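Local atomic coordinates of pollen-specific leucine-rich repeat extensin-like protein 1 (Arabidopsis thaliana, PDB entry 6TME), a protein that probably binds RALF-type signalling peptides through its leucine-rich repeat domain at the pollen cell wall. Residues A[180-185]-A[202-207]; A[216-221]-A[238-243]; A[248-253]-A[268-273]; A[296-301]-A[316-321]. One frame throughout, in Å; residues are numbered along the deposited sequence.

Contact 1. Residues A[180-185]-A[202-207]; sequences LPPEIF and TIPETI
The Phe185 ring has Ile207 over one face and is met near its plane by Pro204 and Thr206. CG1 of Ile207 stands above the ring centre, and its CA joins on the same face in a CH-pi contact, 4.2 Å from the Phe185 centroid and 27° off the ring normal. The opposite face is covered from within its own segment by Ile184 CG2, offset toward the rim. At the edge Pro204 presents its ring carbons, CD lying 3.9 Å from Phe185 CE2. CG of Phe185 is anti to its carbonyl carbon (chi1 -65°), and the ring beyond it lies between Ile207 and Ile184.

Pro204 is the hub of the apolar part. Its CB packs 3.6 Å from Pro182 CB, the two proline rings crossing at about a right angle, while its CD meets Leu180 CD2 at 4.1 Å. The polar link is a short bond from Thr206 OG1 to Pro182 O, 2.7 Å. The hydroxyl approaches from above the carbonyl plane, with a C=O...O angle of 113°; Phe185 N, 3.2 Å from the same Pro182 O, comes from the opposite face, so one oxygen is gripped from both faces. Near the start of both segments a water bridges Leu180 N and Thr202 O.

Each segment carries a Leu/Ile-Pro step leading into a short turn. Pro182, the residue after the consensus proline of its turn, faces the consensus Pro204 of the next, their CA atoms 5.0 Å apart. Such stacking of successive turns is characteristic of the plant-specific leucine-rich repeat, whose consensus contains L-x-G-x-I-P.

Contact 2. Residues A[216-221]-A[238-243]; sequences TFAHNK and EIVFIG
Phe217 and Phe241 share one conformation: CG is anti to the carbonyl carbon in both (chi1 -59° and -62°), and the second torsions are also alike. On backbones running parallel, the side chains therefore lie side by side and point the same way, with ring planes only 3° apart. The rings are slid so far that they barely overlap; contact is made by Phe217 CD2 against Phe241 CE1 at 3.6 Å. Such repetition belongs to the leucine-rich repeat solenoid, in which these phenylalanines fill equivalent consensus hydrophobic positions, facing the core next to the parallel strands.

Ile239 CD1 closes in on the edge of the Phe217 ring. On the other face of the sheet Thr216 and Val240 run alongside each other, CG2 to CB 4.1 Å, and a second protein chain of the assembly packs on Thr216, His219 and Ile242.

Two backbone bonds set the spacing: Phe217 N to Val240 O, 2.8 Å, and His219 N to Ile242 O, 2.6 Å. Asn220 supports the turn from inside. Its ND2 gives a 3.0 Å bond to Phe217 O, which lies in the plane of the Asn220 amide, while ND2 stands well above the plane of the Phe217 carbonyl. Its OD1 accepts from Phe199 N of the preceding repeat, as expected of the LRR asparagine ladder. The carbonyl of Ile242 also touches the His219 ring: Ile242 O stands over one face, offset toward the rim and 3.9 Å from His219 ND1.

Contact 3. Residues A[248-253]-A[268-273]; sequences GCLPNE and NGFVGS
Leu250 and Phe270 meet methyl to face. CD2 of Leu250 sits over the centre of the aromatic ring, 4.3 Å from the Phe270 centroid and only 10° off the ring normal, which qualifies it as a CH-pi contact. The same ring offers its edge to the backbone: Gly248 O lies in the ring plane, 3.6 Å from Phe270 CD1, so face and edge are engaged by residues two apart in one segment.

Val271 is directed differently. With CG1 anti to the carbonyl carbon (chi1 -67°), CG2 falls between the backbone N and the carbonyl carbon and comes within 3.5 Å of Gly248 O. That oxygen accepts the direct hydrogen bond of the contact, from Val271 N at 3.0 Å. The pairing joins two consecutive turns of the leucine-rich repeat solenoid: Gly248 and Leu250 belong to a G-x-I-P-like element, and Phe270 to the N-x-L-x-G element of the following repeat. Asn268, which opens the latter, bonds back to Leu246 N.

Cys249 SG lies beside Val271 and 4.0 Å from Gly272 CA, and is tied by a disulfide to Cys364 near the end of the modelled chain. Where the two backbones spread apart, a water takes over, accepting from Leu250 N at 3.0 Å and donating to Val271 O and Ser273 O.

Contact 4. Residues A[296-301]-A[316-321]; sequences GFVTDN and NFFNGE
Phe297 lays its ring over the peptide between Gly320 and Glu321. Gly320 C lies above the ring centre and Glu321 N nearer the rim on the same face, while Phe297 CE1 comes to 3.4 Å from Gly320 CA. The first torsion of Phe297, -139°, is not staggered, yet it puts CG where the ring can cover this peptide; the absence of a side chain on Gly320 makes room for so close an approach.

The frame is a short parallel strand pair, 297-298 with 317-321, in the late turns of the leucine-rich repeat solenoid. It carries the second ladder that plant-type LRRs add beside the main sheet. Val298 N bonds to Gly320 O at 3.0 Å, and Asn319 N to Gly296 O, also at 3.0 Å but bent to 141° at the hydrogen. Gly320 N adds a weak bond to the same Gly296 O. Two successive N-H groups converge on one oxygen while the nearest CA pairs step from Gly296-Phe318 to Phe297-Gly320, skipping Asn319, an irregularity resembling a beta bulge.

Val298 and Phe318 pack on the sheet face away from Phe297. CG2 of Val298, anti to its carbonyl carbon, stands over the Phe318 ring, 3.7 Å from the centroid and 16° off the normal. The edge of that ring receives Gly296 O in its plane, 3.5 Å from Phe318 CD1. Phe318 N is held by Asn340 OD1 of the following turn. At the glycine end a water accepts from Gly296 N and donates to Phe317 O, 2.7 Å from each.

All four contacts join successive turns of one solenoid, contact 2 on the main-ladder side, contacts 1, 3 and 4 at or just after the second. Contacts 1 and 2 are buried and share a core, where Phe185 CZ meets Phe217 CZ at 3.7 Å; contacts 3 and 4 are partly buried and lie farther from the chain centre. Contact 2 alone has the second protein chain against it. Bridging waters occur in contacts 1, 3 and 4, but contact 1 is joined directly by a threonine hydroxyl bond and proline packing, contacts 3 and 4 by backbone bonds, with an aliphatic methyl over a phenylalanine. Asn268 links contacts 2 and 3, its ND2 donating to Phe241 O.

Contact 1. Residues A[180-185]-A[202-207]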
# COMPACT_ATOMS: atom_id res chain seq x y z
N LEU A 180 -1.29 14.17 -4.46
CA LEU A 180 -0.54 13.02 -4.95
C LEU A 180 -0.08 13.26 -6.38
O LEU A 180 -0.91 13.60 -7.23
CB LEU A 180 -1.41 11.78 -4.88
CG LEU A 180 -0.79 10.42 -4.96
CD1 LEU A 180 0.17 10.31 -3.81
CD2 LEU A 180 -1.91 9.36 -4.87
N PRO A 181 1.20 13.10 -6.69
CA PRO A 181 1.67 13.31 -8.08
C PRO A 181 1.04 12.29 -9.01
O PRO A 181 1.31 11.08 -8.89
CB PRO A 181 3.19 13.11 -7.99
CG PRO A 181 3.52 13.18 -6.51
CD PRO A 181 2.29 12.71 -5.78
N PRO A 182 0.19 12.73 -9.94
CA PRO A 182 -0.47 11.74 -10.83
C PRO A 182 0.52 10.88 -11.58
O PRO A 182 0.25 9.70 -11.83
CB PRO A 182 -1.30 12.61 -11.79
CG PRO A 182 -1.46 13.96 -11.09
CD PRO A 182 -0.20 14.12 -10.24
N GLU A 183 1.69 11.41 -11.92
CA GLU A 183 2.64 10.61 -12.68
C GLU A 183 3.13 9.37 -11.93
O GLU A 183 3.72 8.50 -12.56
CB GLU A 183 3.83 11.50 -13.10
CG GLU A 183 4.54 12.23 -11.97
CD GLU A 183 3.98 13.63 -11.70
OE1 GLU A 183 2.78 13.86 -11.97
OE2 GLU A 183 4.75 14.51 -11.23
N ILE A 184 2.87 9.26 -10.62
CA ILE A 184 3.30 8.07 -9.87
C ILE A 184 2.71 6.80 -10.47
O ILE A 184 3.35 5.74 -10.43
CB ILE A 184 2.93 8.19 -8.37
CG1 ILE A 184 3.61 7.09 -7.55
CG2 ILE A 184 1.45 7.98 -8.16
CD1 ILE A 184 5.11 7.22 -7.46
N PHE A 185 1.50 6.87 -11.04
CA PHE A 185 0.90 5.68 -11.64
C PHE A 185 1.43 5.39 -13.04
O PHE A 185 1.09 4.35 -13.61
CB PHE A 185 -0.63 5.81 -11.62
CG PHE A 185 -1.19 5.82 -10.23
CD1 PHE A 185 -1.10 4.69 -9.43
CD2 PHE A 185 -1.69 6.99 -9.68
CE1 PHE A 185 -1.55 4.70 -8.12
CE2 PHE A 185 -2.14 7.00 -8.37
CZ PHE A 185 -2.07 5.85 -7.59
N THR A 202 -7.63 14.69 -4.90
CA THR A 202 -8.28 13.63 -5.65
C THR A 202 -7.35 12.46 -5.89
O THR A 202 -6.12 12.57 -5.78
CB THR A 202 -8.80 14.13 -7.01
OG1 THR A 202 -7.73 14.66 -7.79
CG2 THR A 202 -9.85 15.16 -6.82
N ILE A 203 -7.96 11.32 -6.19
CA ILE A 203 -7.23 10.21 -6.80
C ILE A 203 -6.95 10.58 -8.25
O ILE A 203 -7.88 10.92 -8.98
CB ILE A 203 -8.03 8.92 -6.71
CG1 ILE A 203 -8.29 8.55 -5.25
CG2 ILE A 203 -7.28 7.78 -7.40
CD1 ILE A 203 -9.46 7.62 -5.13
N PRO A 204 -5.71 10.53 -8.69
CA PRO A 204 -5.39 10.98 -10.04
C PRO A 204 -6.12 10.17 -11.10
O PRO A 204 -6.28 8.95 -10.98
CB PRO A 204 -3.88 10.77 -10.13
CG PRO A 204 -3.42 10.72 -8.70
CD PRO A 204 -4.52 10.08 -7.94
N GLU A 205 -6.53 10.86 -12.17
CA GLU A 205 -7.10 10.18 -13.33
C GLU A 205 -6.15 9.15 -13.93
O GLU A 205 -6.60 8.27 -14.66
CB GLU A 205 -7.50 11.21 -14.39
CG GLU A 205 -8.66 12.11 -13.96
CD GLU A 205 -9.99 11.37 -13.94
OE1 GLU A 205 -10.10 10.34 -14.65
OE2 GLU A 205 -10.92 11.82 -13.23
N THR A 206 -4.85 9.26 -13.64
CA THR A 206 -3.85 8.36 -14.19
C THR A 206 -3.86 6.98 -13.56
O THR A 206 -3.14 6.10 -14.04
CB THR A 206 -2.47 8.97 -14.00
OG1 THR A 206 -2.34 9.33 -12.62
CG2 THR A 206 -2.31 10.21 -14.87
N ILE A 207 -4.64 6.77 -12.49
CA ILE A 207 -4.61 5.49 -11.79
C ILE A 207 -4.78 4.31 -12.74
O ILE A 207 -4.21 3.23 -12.52
CB ILE A 207 -5.68 5.48 -10.69
CG1 ILE A 207 -5.47 4.29 -9.78
CG2 ILE A 207 -7.09 5.46 -11.29
CD1 ILE A 207 -6.37 4.31 -8.59
O HOH W 1 -4.10 13.76 -4.30

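Contact 2. Residues A[216-221]-A[238-243]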
# COMPACT_ATOMS: atom_id res chain seq x y z
N THR A 216 -2.51 0.89 -1.79
CA THR A 216 -3.24 1.32 -0.61
C THR A 216 -3.28 2.84 -0.52
O THR A 216 -2.24 3.51 -0.67
CB THR A 216 -2.66 0.72 0.69
OG1 THR A 216 -1.34 1.22 0.96
CG2 THR A 216 -2.63 -0.82 0.59
N PHE A 217 -4.49 3.38 -0.30
CA PHE A 217 -4.76 4.79 -0.03
C PHE A 217 -5.34 5.01 1.36
O PHE A 217 -5.65 6.16 1.72
CB PHE A 217 -5.79 5.38 -1.01
CG PHE A 217 -5.42 5.30 -2.44
CD1 PHE A 217 -4.72 6.33 -3.04
CD2 PHE A 217 -5.81 4.22 -3.20
CE1 PHE A 217 -4.38 6.28 -4.38
CE2 PHE A 217 -5.47 4.14 -4.55
CZ PHE A 217 -4.75 5.18 -5.14
N ALA A 218 -5.58 3.94 2.12
CA ALA A 218 -6.34 4.00 3.37
C ALA A 218 -5.83 5.12 4.28
O ALA A 218 -4.65 5.45 4.29
CB ALA A 218 -6.24 2.65 4.09
N HIS A 219 -6.74 5.71 5.06
CA HIS A 219 -6.41 6.64 6.15
C HIS A 219 -5.59 7.83 5.65
O HIS A 219 -4.50 8.15 6.16
CB HIS A 219 -5.70 5.91 7.29
CG HIS A 219 -6.54 4.84 7.90
ND1 HIS A 219 -7.83 5.06 8.31
CD2 HIS A 219 -6.28 3.53 8.14
CE1 HIS A 219 -8.33 3.94 8.78
NE2 HIS A 219 -7.42 2.99 8.68
N ASN A 220 -6.13 8.49 4.64
CA ASN A 220 -5.63 9.79 4.22
C ASN A 220 -6.83 10.74 4.24
O ASN A 220 -7.87 10.45 4.84
CB ASN A 220 -4.93 9.66 2.87
CG ASN A 220 -3.55 9.10 3.01
OD1 ASN A 220 -2.64 9.80 3.48
ND2 ASN A 220 -3.37 7.81 2.65
N LYS A 221 -6.71 11.87 3.54
CA LYS A 221 -7.83 12.79 3.35
C LYS A 221 -8.07 13.01 1.87
O LYS A 221 -8.23 14.13 1.40
CB LYS A 221 -7.61 14.11 4.09
CG LYS A 221 -7.61 13.96 5.64
CD LYS A 221 -9.02 13.70 6.22
CE LYS A 221 -9.56 14.85 7.10
NZ LYS A 221 -11.04 15.15 6.90
N GLU A 238 -5.31 -6.11 -5.12
CA GLU A 238 -5.73 -5.58 -3.83
C GLU A 238 -5.69 -4.06 -3.87
O GLU A 238 -4.65 -3.48 -4.19
CB GLU A 238 -4.85 -6.10 -2.68
CG GLU A 238 -4.78 -7.62 -2.60
CD GLU A 238 -3.82 -8.19 -1.55
OE1 GLU A 238 -3.45 -7.47 -0.58
OE2 GLU A 238 -3.45 -9.37 -1.70
N ILE A 239 -6.82 -3.42 -3.56
CA ILE A 239 -6.89 -1.96 -3.49
C ILE A 239 -7.66 -1.58 -2.24
O ILE A 239 -8.73 -2.13 -1.96
CB ILE A 239 -7.54 -1.35 -4.76
CG1 ILE A 239 -7.36 0.17 -4.77
CG2 ILE A 239 -9.03 -1.75 -4.92
CD1 ILE A 239 -7.03 0.73 -6.14
N VAL A 240 -7.10 -0.67 -1.45
CA VAL A 240 -7.62 -0.35 -0.13
C VAL A 240 -7.79 1.16 -0.02
O VAL A 240 -6.81 1.90 -0.14
CB VAL A 240 -6.70 -0.89 0.97
CG1 VAL A 240 -7.31 -0.64 2.34
CG2 VAL A 240 -6.45 -2.39 0.75
N PHE A 241 -9.04 1.61 0.20
CA PHE A 241 -9.42 3.01 0.34
C PHE A 241 -9.92 3.37 1.74
O PHE A 241 -10.39 4.49 1.93
CB PHE A 241 -10.56 3.38 -0.62
CG PHE A 241 -10.25 3.25 -2.07
CD1 PHE A 241 -9.56 4.25 -2.75
CD2 PHE A 241 -10.75 2.17 -2.78
CE1 PHE A 241 -9.31 4.13 -4.11
CE2 PHE A 241 -10.51 2.04 -4.13
CZ PHE A 241 -9.80 3.02 -4.80
N ILE A 242 -9.90 2.43 2.69
CA ILE A 242 -10.44 2.64 4.03
C ILE A 242 -10.17 4.05 4.57
O ILE A 242 -9.02 4.48 4.69
CB ILE A 242 -9.86 1.60 5.02
CG1 ILE A 242 -10.04 0.20 4.50
CG2 ILE A 242 -10.54 1.72 6.39
CD1 ILE A 242 -9.42 -0.83 5.42
N GLY A 243 -11.24 4.76 4.93
CA GLY A 243 -11.07 5.92 5.78
C GLY A 243 -10.52 7.14 5.06
O GLY A 243 -9.45 7.63 5.39

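Contact 3. Residues A[248-253]-A[268-273]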
# COMPACT_ATOMS: atom_id res chain seq x y z
N GLY A 248 -19.49 10.43 -4.26
CA GLY A 248 -20.00 10.04 -5.56
C GLY A 248 -20.40 8.57 -5.55
O GLY A 248 -20.37 7.88 -4.52
N CYS A 249 -20.79 8.11 -6.72
CA CYS A 249 -21.17 6.72 -6.91
C CYS A 249 -19.95 5.90 -7.31
O CYS A 249 -18.99 6.43 -7.89
CB CYS A 249 -22.24 6.59 -7.99
SG CYS A 249 -23.76 7.50 -7.63
N LEU A 250 -19.99 4.61 -7.01
CA LEU A 250 -18.98 3.69 -7.51
C LEU A 250 -19.05 3.65 -9.03
O LEU A 250 -20.14 3.50 -9.59
CB LEU A 250 -19.21 2.29 -6.95
CG LEU A 250 -18.81 2.12 -5.49
CD1 LEU A 250 -18.92 0.65 -5.06
CD2 LEU A 250 -17.39 2.66 -5.28
N PRO A 251 -17.94 3.81 -9.74
CA PRO A 251 -18.00 3.65 -11.19
C PRO A 251 -18.23 2.20 -11.56
O PRO A 251 -17.61 1.30 -10.99
CB PRO A 251 -16.63 4.16 -11.67
CG PRO A 251 -15.74 4.09 -10.48
CD PRO A 251 -16.63 4.34 -9.29
N ASN A 252 -19.14 1.98 -12.51
CA ASN A 252 -19.40 0.63 -13.02
C ASN A 252 -18.13 -0.04 -13.53
O ASN A 252 -18.09 -1.27 -13.61
CB ASN A 252 -20.44 0.66 -14.16
CG ASN A 252 -21.72 1.44 -13.80
OD1 ASN A 252 -22.19 1.43 -12.66
ND2 ASN A 252 -22.29 2.09 -14.80
N GLU A 253 -17.11 0.74 -13.88
CA GLU A 253 -15.87 0.18 -14.41
C GLU A 253 -15.14 -0.68 -13.40
O GLU A 253 -14.30 -1.49 -13.79
CB GLU A 253 -14.96 1.31 -14.90
CG GLU A 253 -15.47 2.04 -16.16
CD GLU A 253 -16.62 3.03 -15.86
OE1 GLU A 253 -17.02 3.17 -14.68
OE2 GLU A 253 -17.12 3.67 -16.82
N ASN A 268 -15.96 5.83 3.89
CA ASN A 268 -15.89 6.99 3.03
C ASN A 268 -17.27 7.63 3.03
O ASN A 268 -17.96 7.61 4.05
CB ASN A 268 -15.41 6.58 1.63
CG ASN A 268 -13.86 6.50 1.56
OD1 ASN A 268 -13.19 7.51 1.45
ND2 ASN A 268 -13.32 5.29 1.67
N GLY A 269 -17.69 8.19 1.90
CA GLY A 269 -18.97 8.85 1.80
C GLY A 269 -19.61 8.55 0.47
O GLY A 269 -20.23 9.42 -0.15
N PHE A 270 -19.47 7.31 0.01
CA PHE A 270 -20.06 6.94 -1.26
C PHE A 270 -21.59 6.90 -1.17
O PHE A 270 -22.17 6.68 -0.10
CB PHE A 270 -19.53 5.60 -1.72
CG PHE A 270 -18.05 5.60 -1.99
CD1 PHE A 270 -17.53 6.31 -3.07
CD2 PHE A 270 -17.19 4.89 -1.17
CE1 PHE A 270 -16.17 6.31 -3.32
CE2 PHE A 270 -15.83 4.88 -1.42
CZ PHE A 270 -15.32 5.59 -2.49
N VAL A 271 -22.23 7.14 -2.31
CA VAL A 271 -23.67 7.19 -2.42
C VAL A 271 -24.08 6.33 -3.61
O VAL A 271 -23.25 5.76 -4.31
CB VAL A 271 -24.21 8.63 -2.59
CG1 VAL A 271 -23.98 9.44 -1.32
CG2 VAL A 271 -23.53 9.29 -3.78
N GLY A 272 -25.38 6.27 -3.85
CA GLY A 272 -25.88 5.45 -4.93
C GLY A 272 -26.03 3.99 -4.54
O GLY A 272 -25.92 3.58 -3.38
N SER A 273 -26.30 3.20 -5.56
CA SER A 273 -26.41 1.76 -5.43
C SER A 273 -25.10 1.10 -5.83
O SER A 273 -24.30 1.66 -6.58
CB SER A 273 -27.55 1.22 -6.29
OG SER A 273 -28.72 1.99 -6.10
O HOH W 2 -22.56 3.73 -5.74

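Contact 4. Residues A[296-301]-A[316-321]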
# COMPACT_ATOMS: atom_id res chain seq x y z
N GLY A 296 -30.28 1.11 -1.58
CA GLY A 296 -30.83 0.18 -2.53
C GLY A 296 -30.67 -1.27 -2.13
O GLY A 296 -30.64 -1.61 -0.94
N PHE A 297 -30.55 -2.12 -3.13
CA PHE A 297 -30.63 -3.56 -2.97
C PHE A 297 -29.24 -4.18 -3.07
O PHE A 297 -28.40 -3.73 -3.86
CB PHE A 297 -31.57 -4.16 -4.03
CG PHE A 297 -32.45 -5.24 -3.51
CD1 PHE A 297 -33.63 -4.92 -2.86
CD2 PHE A 297 -32.09 -6.58 -3.64
CE1 PHE A 297 -34.45 -5.91 -2.35
CE2 PHE A 297 -32.91 -7.58 -3.14
CZ PHE A 297 -34.08 -7.24 -2.49
N VAL A 298 -28.99 -5.19 -2.24
CA VAL A 298 -27.83 -6.07 -2.38
C VAL A 298 -28.37 -7.40 -2.90
O VAL A 298 -29.14 -8.09 -2.21
CB VAL A 298 -27.07 -6.27 -1.06
CG1 VAL A 298 -25.88 -7.20 -1.26
CG2 VAL A 298 -26.63 -4.91 -0.47
N THR A 299 -27.97 -7.76 -4.11
CA THR A 299 -28.49 -8.90 -4.86
C THR A 299 -27.54 -10.09 -4.76
O THR A 299 -26.38 -9.96 -4.34
CB THR A 299 -28.67 -8.52 -6.33
OG1 THR A 299 -27.38 -8.25 -6.87
CG2 THR A 299 -29.49 -7.26 -6.45
N ASP A 300 -28.02 -11.24 -5.20
CA ASP A 300 -27.14 -12.40 -5.28
C ASP A 300 -26.25 -12.35 -6.50
O ASP A 300 -25.36 -13.20 -6.64
CB ASP A 300 -27.96 -13.70 -5.26
CG ASP A 300 -28.93 -13.80 -6.40
OD1 ASP A 300 -29.17 -12.76 -7.06
OD2 ASP A 300 -29.43 -14.92 -6.65
N ASN A 301 -26.48 -11.39 -7.40
CA ASN A 301 -25.49 -11.04 -8.41
C ASN A 301 -24.12 -10.90 -7.76
O ASN A 301 -23.10 -11.33 -8.32
CB ASN A 301 -25.89 -9.73 -9.07
CG ASN A 301 -25.57 -9.69 -10.53
OD1 ASN A 301 -25.31 -10.73 -11.15
ND2 ASN A 301 -25.59 -8.49 -11.11
N ASN A 316 -24.78 1.44 6.22
CA ASN A 316 -25.18 2.08 4.96
C ASN A 316 -26.68 2.33 5.03
O ASN A 316 -27.28 2.37 6.12
CB ASN A 316 -24.75 1.20 3.78
CG ASN A 316 -23.25 1.33 3.50
OD1 ASN A 316 -22.79 2.39 3.08
ND2 ASN A 316 -22.48 0.28 3.79
N PHE A 317 -27.33 2.52 3.88
CA PHE A 317 -28.79 2.62 3.88
C PHE A 317 -29.42 1.64 2.89
O PHE A 317 -30.34 2.00 2.15
CB PHE A 317 -29.26 4.04 3.55
CG PHE A 317 -28.70 5.10 4.46
CD1 PHE A 317 -29.42 5.56 5.53
CD2 PHE A 317 -27.44 5.64 4.21
CE1 PHE A 317 -28.92 6.53 6.36
CE2 PHE A 317 -26.94 6.62 5.04
CZ PHE A 317 -27.68 7.06 6.12
N PHE A 318 -28.93 0.41 2.85
CA PHE A 318 -29.57 -0.60 2.03
C PHE A 318 -30.96 -0.91 2.59
O PHE A 318 -31.14 -1.05 3.81
CB PHE A 318 -28.71 -1.86 1.96
CG PHE A 318 -27.34 -1.64 1.32
CD1 PHE A 318 -27.23 -1.40 -0.05
CD2 PHE A 318 -26.18 -1.69 2.07
CE1 PHE A 318 -25.97 -1.20 -0.64
CE2 PHE A 318 -24.93 -1.48 1.49
CZ PHE A 318 -24.83 -1.25 0.13
N ASN A 319 -31.96 -0.97 1.71
CA ASN A 319 -33.32 -1.28 2.12
C ASN A 319 -33.80 -2.64 1.63
O ASN A 319 -34.95 -3.00 1.87
CB ASN A 319 -34.30 -0.18 1.66
CG ASN A 319 -34.41 -0.06 0.13
OD1 ASN A 319 -33.67 -0.70 -0.62
ND2 ASN A 319 -35.34 0.76 -0.32
N GLY A 320 -32.93 -3.41 0.97
CA GLY A 320 -33.25 -4.78 0.61
C GLY A 320 -31.99 -5.60 0.44
O GLY A 320 -30.93 -5.07 0.10
N GLU A 321 -32.11 -6.91 0.68
CA GLU A 321 -30.99 -7.80 0.42
C GLU A 321 -31.52 -9.16 -0.01
O GLU A 321 -32.56 -9.61 0.47
CB GLU A 321 -30.07 -7.97 1.64
CG GLU A 321 -30.74 -8.51 2.89
CD GLU A 321 -29.76 -8.63 4.06
OE1 GLU A 321 -28.55 -8.40 3.85
OE2 GLU A 321 -30.19 -8.94 5.19
O HOH W 3 -32.17 1.96 0.21